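Local structure of beta-agarase D (Zobellia galactanivorans, 4ASM) at residues Lys55-His61 / Cys122-Lys126; Thr118-Cys122 / Ile322-Asp327; Asp246-Gln251 / Leu291-Lys295; Tyr263-Val267 / Lys297-Val302. The protein cleaves the beta-1,4 linkages of agarose in a random, endo manner with retention of anomeric configuration, this chain being its family 16 glycoside hydrolase catalytic domain. Residues are numbered along the deposited sequence.

Overall arrangement
The four contacts form two clusters on opposite sides of the catalytic domain's centre, with contact centres about 33 to 36 Å apart. Contacts 1 and 2 have centres about 11 Å apart, share C122 and use the strand 112-125, which pairs with strand 56-57 in contact 1 and 320-326 in contact 2. Contacts 3 and 4, with centres about 9 Å apart, lie where strands 249-253 and 259-264 meet helix 291-297 and the loop after it; their segments alternate along the chain. Contact 1 closes before contacts 3 and 4 open, both nested inside the loop closed by contact 2. Contact 2 carries E326, which by similarity binds substrate; contacts 3 and 4 lie away from known sites.

Contact 1: residues Lys55-His61 / Cys122-Lys126; sequences KWYNKYH and CITNK
K55-Y57 runs antiparallel to T124-K126. K126 N donates to K55 O (2.8 Å); together with W56, K55 faces F48, a classic beta bulge, and its NZ reaches out to the S32 carbonyl. W56 (chi1 m) makes a non-hydrogen-bonded pair with N125, CA to CA 4.3 Å. Its broad indole suits a slot between two side chains: I123 CD1 sits over one face, 3.8 Å from the six-membered ring centroid, and N125 CB over the other, at 3.9 Å, while NE1 bonds to D33. Y57 and T124 form the hydrogen-bonded pair, Y57 N to T124 O at 2.9 Å and T124 N to Y57 O at 3.1 Å; chi1 near 51° lays the Y57 ring over T124 CB, 3.9 Å from the centroid. At N58 (phi/psi -86/42) the chain turns out of the strand. K59 O then accepts a hydrogen bond from T124 OG1 at 2.8 Å, within reach of so short a side chain. Y60 CB touches C122 SG (3.9 Å), and H61 turns its imidazole to D320 and D157. With strand 47-48 beyond 56-57, this is a three-stranded antiparallel portion of the beta-sandwich (jelly-roll) fold of family 16 glycoside hydrolases.

Contact 2: residues Thr118-Cys122 / Ile322-Asp327; sequences TRAGC and IINVED. With IMD (imidazole), chain C.
The substrate cleft of this agarase borders the contact through E326, which by similarity binds substrate. E326 OE2 accepts bonds from N324 ND2 (2.9 Å) and from N3 of a bound imidazole (2.8 Å), probably left from crystallisation, which also bonds to E160, the nucleophile by similarity. N324, with chi1 near 77°, can make this bridge because residues two apart on a strand share a face. Segments 118-122 and 322-327 run almost exactly antiparallel, 175° apart. C122 and N324 form a non-hydrogen-bonded pair (CA to CA 4.2 Å), with C122 SG 3.7 Å from N324 CB and 3.8 Å from I322 CG2; the compact thiol fits among these neighbours. Next to it V325 N donates to G121 O at 3.3 Å. From here the strands of this beta-sandwich sheet splay: A120 and V325 are 5.8 Å apart at CA, T118 and D327 6.5 Å. The backbone of A120 pairs instead with strand 77-79, whose W79 gives its NE1 to V325 O. A120 CB still meets V325 CG1 at 4.0 Å. Across the widest part, T118 OG1 (chi1 m) donates to D327 OD2 (chi1 t) at 2.6 Å, and R97 NE bonds to the same hydroxyl oxygen.

Contact 3: residues Asp246-Gln251 / Leu291-Lys295; sequences DNDAVQ and LSDAK
A two-residue beta-hairpin turn packs on the first turn of the short helix 291-297. D246 N bonds to A249 O at 2.9 Å and A249 N to D246 O at 3.3 Å, with N247 (67/-74) and D248 (-136/15) at the bend. Strand 249-251 and helix 291-295 run nearly antiparallel, at 155°, their axes 7.5 Å apart at closest approach. L291 and K295, one helical turn apart and linked by K295 N to L291 O (2.9 Å), reach across from the helix. L291 (chi1 t, chi2 p) is an apolar filler, its CD1 4.0 Å from A249 CB; L291 CB also lies 3.5 Å from the amide NE2 of Q251. A249 CB, small enough to let the helix come close, meets A294 CB at 3.6 Å and K295 CG at 3.5 Å. K295 packs its methylenes on A249 while chi3 and chi4, both p, curl the ammonium back to the turn. There K295 NZ forms a salt bridge with D246 OD1 at 3.0 Å; the other carboxylate oxygen, OD2, is paired with R232, so the acid sits between two cations. A water that accepts from K295 NZ (2.8 Å) donates to N247 OD1 at 3.0 Å and D248 OD1 at 2.6 Å.

Contact 4: residues Tyr263-Val267 / Lys297-Val302; sequences YPAGV and KSNISV
P264, near the end of strand 259-264, is the central bump of this contact, seated in a hollow of the loop after helix 291-297. The rigid ring of P264 presents CB to I300 CG2 and CG to V302 CG1, both at 3.7 Å, with CD 3.6 Å from S298 OG. I300 is the answering bump: its CD1 approaches G266 CA at 3.6 Å, where no side chain stands in the way, and its CG2 meets V267 CG1 at 4.0 Å. At the other end Y263 (chi1 p) lays its flat ring against the helix end, with K297 CB over one face in a CH-pi contact 3.9 Å from the centroid; Y263 CB lies 3.7 Å from S298 CB. The nearest CA pairs are Y263 with S298 (5.9 Å) and P264 with I300 (6.1 Å). S298, the first residue out of helical geometry, forms an ST turn, I300 N to S298 OG at 3.2 Å, and its OG bonds to D248 O. No direct hydrogen bond crosses; a water 3.0 Å from K297 NZ reaches Y263 OH, itself hydrogen-bonded to N286, only weakly, at 3.3 Å. Cohesion between strand end and loop therefore rests mainly on apolar fit.

Contact 1: residues Lys55-His61 / Cys122-Lys126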
loop_
_atom_site.group_PDB
_atom_site.type_symbol
_atom_site.label_atom_id
_atom_site.label_comp_id
_atom_site.label_asym_id
_atom_site.label_seq_id
_atom_site.Cartn_x
_atom_site.Cartn_y
_atom_site.Cartn_z
ATOM N N LYS A 55 5.465 -13.802 14.338
ATOM C CA LYS A 55 5.193 -13.494 12.940
ATOM C C LYS A 55 5.359 -12.015 12.620
ATOM O O LYS A 55 5.561 -11.669 11.463
ATOM C CB LYS A 55 3.770 -13.910 12.571
ATOM C CG LYS A 55 3.573 -15.402 12.484
ATOM C CD LYS A 55 2.180 -15.739 12.013
ATOM C CE LYS A 55 1.982 -17.247 11.948
ATOM N NZ LYS A 55 2.575 -17.778 10.693
ATOM N N TRP A 56 5.213 -11.161 13.624
ATOM C CA TRP A 56 5.250 -9.719 13.447
ATOM C C TRP A 56 5.983 -9.060 14.591
ATOM O O TRP A 56 6.124 -9.658 15.669
ATOM C CB TRP A 56 3.826 -9.123 13.445
ATOM C CG TRP A 56 2.865 -9.768 12.500
ATOM C CD1 TRP A 56 2.080 -10.845 12.750
ATOM C CD2 TRP A 56 2.575 -9.364 11.152
ATOM N NE1 TRP A 56 1.319 -11.149 11.655
ATOM C CE2 TRP A 56 1.607 -10.262 10.651
ATOM C CE3 TRP A 56 3.028 -8.315 10.324
ATOM C CZ2 TRP A 56 1.087 -10.169 9.345
ATOM C CZ3 TRP A 56 2.520 -8.220 9.028
ATOM C CH2 TRP A 56 1.549 -9.142 8.547
ATOM N N TYR A 57 6.407 -7.821 14.385
ATOM C CA TYR A 57 6.681 -6.912 15.502
ATOM C C TYR A 57 5.915 -5.603 15.323
ATOM O O TYR A 57 5.576 -5.208 14.193
ATOM C CB TYR A 57 8.179 -6.695 15.771
ATOM C CG TYR A 57 9.021 -6.300 14.588
ATOM C CD1 TYR A 57 9.621 -7.265 13.787
ATOM C CD2 TYR A 57 9.241 -4.957 14.277
ATOM C CE1 TYR A 57 10.421 -6.906 12.705
ATOM C CE2 TYR A 57 10.036 -4.590 13.196
ATOM C CZ TYR A 57 10.617 -5.567 12.415
ATOM O OH TYR A 57 11.402 -5.192 11.336
ATOM N N ASN A 58 5.634 -4.946 16.447
ATOM C CA ASN A 58 4.749 -3.783 16.486
ATOM C C ASN A 58 5.456 -2.465 16.201
ATOM O O ASN A 58 5.167 -1.431 16.838
ATOM C CB ASN A 58 3.951 -3.735 17.808
ATOM C CG ASN A 58 4.847 -3.642 19.049
ATOM O OD1 ASN A 58 6.072 -3.825 18.972
ATOM N ND2 ASN A 58 4.232 -3.354 20.201
ATOM N N LYS A 59 6.342 -2.485 15.201
ATOM C CA LYS A 59 7.081 -1.296 14.830
ATOM C C LYS A 59 7.347 -1.292 13.327
ATOM O O LYS A 59 7.328 -2.335 12.694
ATOM C CB LYS A 59 8.404 -1.242 15.636
ATOM C CG LYS A 59 9.227 0.022 15.465
ATOM C CD LYS A 59 10.384 -0.011 16.473
ATOM C CE LYS A 59 11.294 1.190 16.295
ATOM N NZ LYS A 59 12.217 1.334 17.473
ATOM N N TYR A 60 7.586 -0.098 12.792
ATOM C CA TYR A 60 8.101 0.049 11.439
ATOM C C TYR A 60 9.400 -0.745 11.282
ATOM O O TYR A 60 10.116 -0.985 12.247
ATOM C CB TYR A 60 8.363 1.530 11.232
ATOM C CG TYR A 60 8.839 1.968 9.885
ATOM C CD1 TYR A 60 8.056 1.761 8.737
ATOM C CD2 TYR A 60 10.034 2.658 9.750
ATOM C CE1 TYR A 60 8.475 2.235 7.476
ATOM C CE2 TYR A 60 10.462 3.109 8.504
ATOM C CZ TYR A 60 9.681 2.902 7.372
ATOM O OH TYR A 60 10.103 3.363 6.131
ATOM N N HIS A 61 9.705 -1.127 10.049
ATOM C CA HIS A 61 10.694 -2.180 9.781
ATOM C C HIS A 61 12.135 -1.835 10.147
ATOM O O HIS A 61 12.581 -0.692 9.993
ATOM C CB HIS A 61 10.584 -2.637 8.306
ATOM C CG HIS A 61 11.113 -1.654 7.297
ATOM N ND1 HIS A 61 11.566 -2.065 6.062
ATOM C CD2 HIS A 61 11.285 -0.310 7.337
ATOM C CE1 HIS A 61 11.973 -1.012 5.379
ATOM N NE2 HIS A 61 11.815 0.066 6.126
ATOM N N CYS A 122 1.788 0.591 13.418
ATOM C CA CYS A 122 2.577 0.155 12.276
ATOM C C CYS A 122 3.230 -1.151 12.668
ATOM O O CYS A 122 3.823 -1.227 13.751
ATOM C CB CYS A 122 3.655 1.196 11.948
ATOM S SG CYS A 122 4.581 0.844 10.434
ATOM N N ILE A 123 3.120 -2.165 11.811
ATOM C CA ILE A 123 3.753 -3.450 12.084
ATOM C C ILE A 123 4.553 -3.918 10.892
ATOM O O ILE A 123 4.271 -3.536 9.751
ATOM C CB ILE A 123 2.722 -4.542 12.491
ATOM C CG1 ILE A 123 1.872 -4.967 11.294
ATOM C CG2 ILE A 123 1.858 -4.046 13.644
ATOM C CD1 ILE A 123 0.896 -6.105 11.637
ATOM N N THR A 124 5.513 -4.807 11.164
ATOM C CA THR A 124 6.339 -5.443 10.136
ATOM C C THR A 124 6.319 -6.966 10.343
ATOM O O THR A 124 6.444 -7.437 11.481
ATOM C CB THR A 124 7.786 -4.977 10.298
ATOM O OG1 THR A 124 7.849 -3.547 10.180
ATOM C CG2 THR A 124 8.671 -5.580 9.231
ATOM N N ASN A 125 6.148 -7.718 9.262
ATOM C CA ASN A 125 6.203 -9.180 9.280
ATOM C C ASN A 125 7.644 -9.662 9.362
ATOM O O ASN A 125 8.551 -9.051 8.773
ATOM C CB ASN A 125 5.471 -9.725 8.029
ATOM C CG ASN A 125 5.074 -11.185 8.141
ATOM O OD1 ASN A 125 3.880 -11.534 8.046
ATOM N ND2 ASN A 125 6.041 -12.035 8.295
ATOM N N LYS A 126 7.866 -10.740 10.123
ATOM C CA LYS A 126 9.243 -11.226 10.328
ATOM C C LYS A 126 9.767 -12.052 9.152
ATOM O O LYS A 126 10.948 -12.408 9.130
ATOM C CB LYS A 126 9.310 -12.045 11.612
ATOM C CG LYS A 126 8.953 -11.202 12.812
ATOM C CD LYS A 126 10.169 -10.786 13.570
ATOM C CE LYS A 126 10.414 -11.711 14.716
ATOM N NZ LYS A 126 11.662 -11.294 15.398
#

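Contact 2: residues Thr118-Cys122 / Ile322-Asp327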
loop_
_atom_site.group_PDB
_atom_site.type_symbol
_atom_site.label_atom_id
_atom_site.label_comp_id
_atom_site.label_asym_id
_atom_site.label_seq_id
_atom_site.Cartn_x
_atom_site.Cartn_y
_atom_site.Cartn_z
ATOM N N THR A 118 -1.170 12.725 14.691
ATOM C CA THR A 118 -2.002 11.527 14.635
ATOM C C THR A 118 -1.171 10.324 15.035
ATOM O O THR A 118 -0.241 9.924 14.321
ATOM C CB THR A 118 -2.584 11.310 13.240
ATOM O OG1 THR A 118 -3.375 12.461 12.901
ATOM C CG2 THR A 118 -3.479 10.074 13.246
ATOM N N ARG A 119 -1.518 9.753 16.181
ATOM C CA ARG A 119 -0.849 8.552 16.658
ATOM C C ARG A 119 -1.451 7.381 15.906
ATOM O O ARG A 119 -2.660 7.337 15.709
ATOM C CB ARG A 119 -1.075 8.388 18.164
ATOM C CG ARG A 119 -0.690 9.641 18.978
ATOM C CD ARG A 119 -0.671 9.363 20.489
ATOM N NE ARG A 119 -1.909 8.759 20.972
ATOM C CZ ARG A 119 -2.093 8.319 22.216
ATOM N NH1 ARG A 119 -1.116 8.451 23.120
ATOM N NH2 ARG A 119 -3.252 7.758 22.549
ATOM N N ALA A 120 -0.619 6.424 15.493
ATOM C CA ALA A 120 -1.116 5.315 14.663
ATOM C C ALA A 120 -0.236 4.079 14.780
ATOM O O ALA A 120 0.947 4.185 14.995
ATOM C CB ALA A 120 -1.175 5.760 13.200
ATOM N N GLY A 121 -0.802 2.914 14.545
ATOM C CA GLY A 121 0.008 1.702 14.614
ATOM C C GLY A 121 0.731 1.386 13.305
ATOM O O GLY A 121 0.325 1.825 12.221
ATOM N N CYS A 122 1.788 0.591 13.418
ATOM C CA CYS A 122 2.577 0.155 12.276
ATOM C C CYS A 122 3.230 -1.151 12.668
ATOM O O CYS A 122 3.823 -1.227 13.751
ATOM C CB CYS A 122 3.655 1.196 11.948
ATOM S SG CYS A 122 4.581 0.844 10.434
ATOM N N ILE A 322 4.506 -4.696 5.543
ATOM C CA ILE A 322 4.144 -3.687 6.533
ATOM C C ILE A 322 2.643 -3.416 6.454
ATOM O O ILE A 322 2.056 -3.317 5.367
ATOM C CB ILE A 322 4.923 -2.370 6.289
ATOM C CG1 ILE A 322 6.449 -2.645 6.387
ATOM C CG2 ILE A 322 4.473 -1.294 7.268
ATOM C CD1 ILE A 322 7.341 -1.496 5.988
ATOM N N ILE A 323 2.002 -3.345 7.616
ATOM C CA ILE A 323 0.607 -2.911 7.670
ATOM C C ILE A 323 0.570 -1.732 8.597
ATOM O O ILE A 323 1.152 -1.775 9.687
ATOM C CB ILE A 323 -0.334 -4.037 8.158
ATOM C CG1 ILE A 323 -0.225 -5.237 7.220
ATOM C CG2 ILE A 323 -1.781 -3.497 8.227
ATOM C CD1 ILE A 323 -1.028 -6.446 7.685
ATOM N N ASN A 324 -0.099 -0.656 8.188
ATOM C CA ASN A 324 -0.158 0.522 9.049
ATOM C C ASN A 324 -1.311 1.458 8.724
ATOM O O ASN A 324 -2.064 1.224 7.782
ATOM C CB ASN A 324 1.191 1.296 9.077
ATOM C CG ASN A 324 1.441 2.148 7.824
ATOM O OD1 ASN A 324 0.525 2.460 7.076
ATOM N ND2 ASN A 324 2.685 2.558 7.626
ATOM N N VAL A 325 -1.410 2.517 9.516
ATOM C CA VAL A 325 -2.277 3.639 9.229
ATOM C C VAL A 325 -1.366 4.874 9.148
ATOM O O VAL A 325 -0.397 4.976 9.897
ATOM C CB VAL A 325 -3.342 3.777 10.342
ATOM C CG1 VAL A 325 -3.995 5.179 10.365
ATOM C CG2 VAL A 325 -4.375 2.637 10.189
ATOM N N GLU A 326 -1.681 5.805 8.240
ATOM C CA GLU A 326 -0.883 7.027 8.065
ATOM C C GLU A 326 -1.739 8.253 7.874
ATOM O O GLU A 326 -2.749 8.208 7.172
ATOM C CB GLU A 326 0.050 6.916 6.851
ATOM C CG GLU A 326 1.138 5.877 7.036
ATOM C CD GLU A 326 1.993 5.696 5.791
ATOM O OE1 GLU A 326 1.846 6.481 4.817
ATOM O OE2 GLU A 326 2.838 4.769 5.797
ATOM N N ASP A 327 -1.291 9.350 8.478
ATOM C CA ASP A 327 -1.755 10.698 8.184
ATOM C C ASP A 327 -0.678 11.332 7.297
ATOM O O ASP A 327 0.329 11.846 7.784
ATOM C CB ASP A 327 -1.913 11.465 9.508
ATOM C CG ASP A 327 -2.726 12.738 9.367
ATOM O OD1 ASP A 327 -2.880 13.225 8.233
ATOM O OD2 ASP A 327 -3.189 13.268 10.402
HETATM N N1 IMD C . 3.424 3.433 1.181
HETATM C C2 IMD C . 3.743 3.724 2.453
HETATM N N3 IMD C . 2.635 4.170 3.079
HETATM C C4 IMD C . 1.601 4.155 2.206
HETATM C C5 IMD C . 2.109 3.684 1.003
#

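Contact 3: residues Asp246-Gln251 / Leu291-Lys295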
loop_
_atom_site.group_PDB
_atom_site.type_symbol
_atom_site.label_atom_id
_atom_site.label_comp_id
_atom_site.label_asym_id
_atom_site.label_seq_id
_atom_site.Cartn_x
_atom_site.Cartn_y
_atom_site.Cartn_z
ATOM N N ASP A 246 3.293 -3.939 -16.311
ATOM C CA ASP A 246 4.229 -4.869 -16.925
ATOM C C ASP A 246 5.278 -4.087 -17.682
ATOM O O ASP A 246 5.108 -3.769 -18.880
ATOM C CB ASP A 246 3.491 -5.868 -17.824
ATOM C CG ASP A 246 4.389 -6.994 -18.307
ATOM O OD1 ASP A 246 5.608 -6.752 -18.487
ATOM O OD2 ASP A 246 3.879 -8.134 -18.510
ATOM N N ASN A 247 6.370 -3.796 -16.968
ATOM C CA ASN A 247 7.556 -3.110 -17.509
ATOM C C ASN A 247 7.308 -1.647 -17.914
ATOM O O ASN A 247 7.748 -0.717 -17.222
ATOM C CB ASN A 247 8.196 -3.932 -18.650
ATOM C CG ASN A 247 9.542 -3.398 -19.075
ATOM O OD1 ASN A 247 9.806 -3.226 -20.276
ATOM N ND2 ASN A 247 10.397 -3.120 -18.113
ATOM N N ASP A 248 6.610 -1.438 -19.036
ATOM C CA ASP A 248 6.407 -0.104 -19.600
ATOM C C ASP A 248 4.964 0.122 -20.056
ATOM O O ASP A 248 4.679 1.076 -20.771
ATOM C CB ASP A 248 7.396 0.200 -20.749
ATOM C CG ASP A 248 7.379 -0.847 -21.841
ATOM O OD1 ASP A 248 6.567 -1.786 -21.789
ATOM O OD2 ASP A 248 8.228 -0.728 -22.760
ATOM N N ALA A 249 4.073 -0.761 -19.597
ATOM C CA ALA A 249 2.667 -0.743 -19.996
ATOM C C ALA A 249 1.772 -1.100 -18.834
ATOM O O ALA A 249 2.201 -1.745 -17.864
ATOM C CB ALA A 249 2.446 -1.733 -21.137
ATOM N N VAL A 250 0.511 -0.707 -18.957
ATOM C CA VAL A 250 -0.457 -0.863 -17.887
ATOM C C VAL A 250 -1.757 -1.379 -18.496
ATOM O O VAL A 250 -2.114 -1.026 -19.625
ATOM C CB VAL A 250 -0.735 0.513 -17.229
ATOM C CG1 VAL A 250 -1.724 0.401 -16.131
ATOM C CG2 VAL A 250 0.571 1.124 -16.689
ATOM N N GLN A 251 -2.466 -2.220 -17.746
ATOM C CA GLN A 251 -3.867 -2.493 -18.077
ATOM C C GLN A 251 -4.658 -2.378 -16.793
ATOM O O GLN A 251 -4.186 -2.803 -15.732
ATOM C CB GLN A 251 -4.066 -3.845 -18.769
ATOM C CG GLN A 251 -4.064 -5.070 -17.898
ATOM C CD GLN A 251 -4.428 -6.304 -18.716
ATOM O OE1 GLN A 251 -5.432 -6.986 -18.468
ATOM N NE2 GLN A 251 -3.611 -6.587 -19.699
ATOM N N LEU A 291 -2.261 -5.536 -23.960
ATOM C CA LEU A 291 -1.070 -5.301 -23.156
ATOM C C LEU A 291 0.192 -5.381 -24.018
ATOM O O LEU A 291 1.086 -4.545 -23.879
ATOM C CB LEU A 291 -1.007 -6.277 -21.970
ATOM C CG LEU A 291 0.103 -5.970 -20.958
ATOM C CD1 LEU A 291 -0.113 -4.650 -20.233
ATOM C CD2 LEU A 291 0.216 -7.132 -19.985
ATOM N N SER A 292 0.242 -6.357 -24.930
ATOM C CA SER A 292 1.388 -6.464 -25.861
ATOM C C SER A 292 1.507 -5.242 -26.771
ATOM O O SER A 292 2.591 -4.753 -26.987
ATOM C CB SER A 292 1.336 -7.756 -26.657
ATOM O OG SER A 292 1.605 -8.847 -25.792
ATOM N N ASP A 293 0.381 -4.731 -27.264
ATOM C CA ASP A 293 0.395 -3.514 -28.072
ATOM C C ASP A 293 0.969 -2.330 -27.280
ATOM O O ASP A 293 1.788 -1.570 -27.797
ATOM C CB ASP A 293 -1.041 -3.214 -28.551
ATOM C CG ASP A 293 -1.118 -2.035 -29.499
ATOM O OD1 ASP A 293 -0.384 -2.019 -30.519
ATOM O OD2 ASP A 293 -1.942 -1.136 -29.231
ATOM N N ALA A 294 0.527 -2.178 -26.028
ATOM C CA ALA A 294 1.013 -1.108 -25.173
ATOM C C ALA A 294 2.527 -1.210 -24.926
ATOM O O ALA A 294 3.230 -0.232 -25.041
ATOM C CB ALA A 294 0.229 -1.116 -23.854
ATOM N N LYS A 295 2.987 -2.416 -24.613
ATOM C CA LYS A 295 4.413 -2.701 -24.438
ATOM C C LYS A 295 5.201 -2.388 -25.711
ATOM O O LYS A 295 6.275 -1.802 -25.647
ATOM C CB LYS A 295 4.625 -4.156 -24.017
ATOM C CG LYS A 295 4.141 -4.455 -22.587
ATOM C CD LYS A 295 4.083 -5.964 -22.249
ATOM C CE LYS A 295 5.425 -6.642 -22.393
ATOM N NZ LYS A 295 6.365 -6.240 -21.329
HETATM O O HOH W 1 7.774 -4.079 -22.324
#

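Contact 4: residues Tyr263-Val267 / Lys297-Val302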
loop_
_atom_site.group_PDB
_atom_site.type_symbol
_atom_site.label_atom_id
_atom_site.label_comp_id
_atom_site.label_asym_id
_atom_site.label_seq_id
_atom_site.Cartn_x
_atom_site.Cartn_y
_atom_site.Cartn_z
ATOM N N TYR A 263 -0.232 3.281 -21.773
ATOM C CA TYR A 263 1.214 3.398 -21.571
ATOM C C TYR A 263 1.562 4.902 -21.510
ATOM O O TYR A 263 0.774 5.751 -21.951
ATOM C CB TYR A 263 1.986 2.665 -22.690
ATOM C CG TYR A 263 1.763 3.295 -24.038
ATOM C CD1 TYR A 263 0.652 2.939 -24.818
ATOM C CD2 TYR A 263 2.619 4.283 -24.513
ATOM C CE1 TYR A 263 0.409 3.560 -26.030
ATOM C CE2 TYR A 263 2.388 4.903 -25.728
ATOM C CZ TYR A 263 1.280 4.533 -26.484
ATOM O OH TYR A 263 1.011 5.153 -27.694
ATOM N N PRO A 264 2.718 5.247 -20.928
ATOM C CA PRO A 264 3.093 6.658 -20.778
ATOM C C PRO A 264 3.246 7.406 -22.101
ATOM O O PRO A 264 3.922 6.920 -23.031
ATOM C CB PRO A 264 4.435 6.588 -20.028
ATOM C CG PRO A 264 4.414 5.240 -19.335
ATOM C CD PRO A 264 3.697 4.331 -20.309
ATOM N N ALA A 265 2.599 8.568 -22.174
ATOM C CA ALA A 265 2.669 9.425 -23.362
ATOM C C ALA A 265 3.969 10.225 -23.409
ATOM O O ALA A 265 4.447 10.574 -24.485
ATOM C CB ALA A 265 1.476 10.346 -23.423
ATOM N N GLY A 266 4.533 10.565 -22.254
ATOM C CA GLY A 266 5.760 11.337 -22.262
ATOM C C GLY A 266 6.331 11.654 -20.904
ATOM O O GLY A 266 5.607 11.728 -19.894
ATOM N N VAL A 267 7.651 11.828 -20.898
ATOM C CA VAL A 267 8.386 12.333 -19.756
ATOM C C VAL A 267 9.444 13.263 -20.298
ATOM O O VAL A 267 9.842 13.172 -21.469
ATOM C CB VAL A 267 9.066 11.220 -18.919
ATOM C CG1 VAL A 267 8.042 10.353 -18.210
ATOM C CG2 VAL A 267 10.045 10.372 -19.774
ATOM N N LYS A 297 4.386 -0.189 -28.039
ATOM C CA LYS A 297 4.333 1.249 -28.260
ATOM C C LYS A 297 5.156 2.048 -27.264
ATOM O O LYS A 297 5.653 3.136 -27.578
ATOM C CB LYS A 297 2.879 1.742 -28.226
ATOM C CG LYS A 297 2.053 1.321 -29.432
ATOM C CD LYS A 297 0.632 1.817 -29.238
ATOM C CE LYS A 297 -0.239 1.481 -30.445
ATOM N NZ LYS A 297 0.198 2.255 -31.638
ATOM N N SER A 298 5.278 1.523 -26.054
ATOM C CA SER A 298 5.863 2.316 -24.979
ATOM C C SER A 298 7.380 2.359 -25.011
ATOM O O SER A 298 8.047 1.367 -25.303
ATOM C CB SER A 298 5.409 1.778 -23.627
ATOM O OG SER A 298 5.914 2.639 -22.623
ATOM N N ASN A 299 7.904 3.524 -24.657
ATOM C CA ASN A 299 9.334 3.720 -24.495
ATOM C C ASN A 299 9.678 4.284 -23.128
ATOM O O ASN A 299 10.763 4.835 -22.927
ATOM C CB ASN A 299 9.869 4.657 -25.580
ATOM C CG ASN A 299 9.884 4.012 -26.949
ATOM O OD1 ASN A 299 10.942 3.671 -27.448
ATOM N ND2 ASN A 299 8.705 3.827 -27.552
ATOM N N ILE A 300 8.764 4.124 -22.174
ATOM C CA ILE A 300 8.916 4.730 -20.859
ATOM C C ILE A 300 8.517 3.705 -19.821
ATOM O O ILE A 300 7.434 3.132 -19.889
ATOM C CB ILE A 300 8.016 5.978 -20.711
ATOM C CG1 ILE A 300 8.447 7.056 -21.712
ATOM C CG2 ILE A 300 8.036 6.509 -19.260
ATOM C CD1 ILE A 300 7.427 8.144 -21.936
ATOM N N SER A 301 9.382 3.469 -18.841
ATOM C CA SER A 301 9.063 2.510 -17.789
ATOM C C SER A 301 7.904 2.977 -16.919
ATOM O O SER A 301 7.782 4.165 -16.622
ATOM C CB SER A 301 10.294 2.285 -16.911
ATOM O OG SER A 301 10.000 1.406 -15.838
ATOM N N VAL A 302 7.056 2.027 -16.529
ATOM C CA VAL A 302 6.008 2.304 -15.547
ATOM C C VAL A 302 6.449 1.843 -14.156
ATOM O O VAL A 302 5.728 2.018 -13.183
ATOM C CB VAL A 302 4.644 1.657 -15.931
ATOM C CG1 VAL A 302 4.084 2.300 -17.197
ATOM C CG2 VAL A 302 4.744 0.145 -16.086
HETATM O O HOH W 2 1.429 4.964 -30.976
#